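PDB 4MI2: putative enoyl-CoA hydratase/isomerase from Mycobacterium abscessus, which probably catalyses the isomerisation of ring-epoxidised phenylacetyl-CoA in phenylacetate breakdown, as a member of the crotonase-like enoyl-CoA hydratase/isomerase family. Local coordinates for the interface of chains A and B. Residues are numbered along the deposited sequence; one frame, centred on the assembly and turned at random. Chains: chain A/B, Putative enoyl-CoA hydratase/isomerase.

The interface of chains A and B. Residues chain A 229, 232-233, 236; chain B 97, 149-151.
B:Ser150 and B:Ala151 both have positive phi, a left-handed turn that points the backbone N-H of B:Ala151 at the carboxylate of A:Glu236, on helix 229-244 of the other chain, and that of B:Ser150 at a bridging water. The carboxylate of A:Glu236 receives the N-H of B:Ala151 on OE1, 2.7 Å from N to OE1. The bond is bent moderately, 147° at the hydrogen, and uses the syn lone pair, on the side of the second carboxylate oxygen. CG of A:Glu236 lies anti to the carbonyl carbon, beside the backbone N (chi1 -75°), and the chain beyond it is extended, which carries the carboxylate across to the loop. The same OE1 is also bonded to the water at 2.8 Å, and that water reaches the backbone N of B:Ser150, again at 2.8 Å. One carboxylate oxygen therefore engages two successive amides, one directly and one through solvent. B:Asp149 passes alongside the stem of the glutamate, its CA 4.0 Å from CB of A:Glu236. Its own carboxylate turns back within chain B, where OD1 accepts the hydroxyl OG of B:Ser150 on the anti side, 20° out of the carboxylate plane; this probably steadies the turn as a second-shell support.

Leucines and a valine on the same helix supply the apolar part. B:Ala151, which hides 45 Å² against chain A, turns its methyl CB to the notch between two leucine methyls, 3.8 Å from CD1 of A:Leu229 and 3.9 Å from CD2 of A:Leu233. CG1 of A:Val232 touches CA of that alanine, adding contact at the backbone. A:Leu233 and B:Leu97, from helix 87-102, lie obliquely to each other in looser contact. The patch belongs to an interface within a deposited trimer of identical chains, consistent with the trimeric assembly common among crotonase-like enzymes. CD2 of A:Leu229 lies 3.9 Å from the carbonyl O of B:Leu97.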
# COMPACT_ATOMS: atom_id res chain seq x y z
N LEU A 229 10.07 -13.34 -0.42
CA LEU A 229 9.16 -14.45 -0.14
C LEU A 229 9.82 -15.52 0.72
O LEU A 229 9.21 -16.01 1.67
CB LEU A 229 8.68 -15.08 -1.46
CG LEU A 229 7.76 -16.30 -1.31
CD1 LEU A 229 6.49 -15.93 -0.57
CD2 LEU A 229 7.44 -16.86 -2.68
N VAL A 232 9.67 -14.52 4.27
CA VAL A 232 8.29 -14.56 4.75
C VAL A 232 7.92 -15.99 5.17
O VAL A 232 7.43 -16.22 6.27
CB VAL A 232 7.30 -14.08 3.67
CG1 VAL A 232 5.85 -14.31 4.11
CG2 VAL A 232 7.53 -12.61 3.35
N LEU A 233 8.18 -16.93 4.27
CA LEU A 233 7.80 -18.33 4.44
C LEU A 233 8.55 -19.00 5.59
O LEU A 233 7.95 -19.76 6.35
CB LEU A 233 8.03 -19.09 3.14
CG LEU A 233 7.16 -18.65 1.96
CD1 LEU A 233 7.56 -19.41 0.71
CD2 LEU A 233 5.69 -18.86 2.27
N GLU A 236 7.14 -17.59 8.89
CA GLU A 236 5.81 -18.18 9.08
C GLU A 236 5.92 -19.59 9.63
O GLU A 236 5.30 -19.93 10.63
CB GLU A 236 5.01 -18.16 7.77
CG GLU A 236 4.48 -16.78 7.41
CD GLU A 236 3.73 -16.73 6.08
OE1 GLU A 236 3.82 -17.70 5.27
OE2 GLU A 236 3.06 -15.70 5.84
N LEU B 97 4.10 -22.38 -2.43
CA LEU B 97 4.06 -20.93 -2.60
C LEU B 97 5.23 -20.43 -3.44
O LEU B 97 5.04 -19.55 -4.29
CB LEU B 97 4.00 -20.21 -1.26
CG LEU B 97 2.60 -19.96 -0.66
CD1 LEU B 97 1.78 -19.07 -1.58
CD2 LEU B 97 1.87 -21.26 -0.35
N ASP B 149 0.43 -18.78 7.63
CA ASP B 149 1.33 -19.43 6.71
C ASP B 149 0.88 -19.20 5.26
O ASP B 149 -0.02 -18.39 5.01
CB ASP B 149 1.53 -20.91 7.05
CG ASP B 149 0.24 -21.71 7.09
OD1 ASP B 149 -0.50 -21.72 6.07
OD2 ASP B 149 -0.02 -22.37 8.13
N SER B 150 1.55 -19.85 4.31
CA SER B 150 1.23 -19.71 2.89
C SER B 150 1.39 -18.27 2.39
O SER B 150 0.68 -17.85 1.47
CB SER B 150 -0.18 -20.23 2.60
OG SER B 150 -0.32 -21.54 3.09
N ALA B 151 2.34 -17.54 2.99
CA ALA B 151 2.72 -16.17 2.61
C ALA B 151 1.67 -15.10 2.93
O ALA B 151 1.82 -13.93 2.55
CB ALA B 151 3.10 -16.11 1.14
O HOH W 1 4.06 -20.50 5.23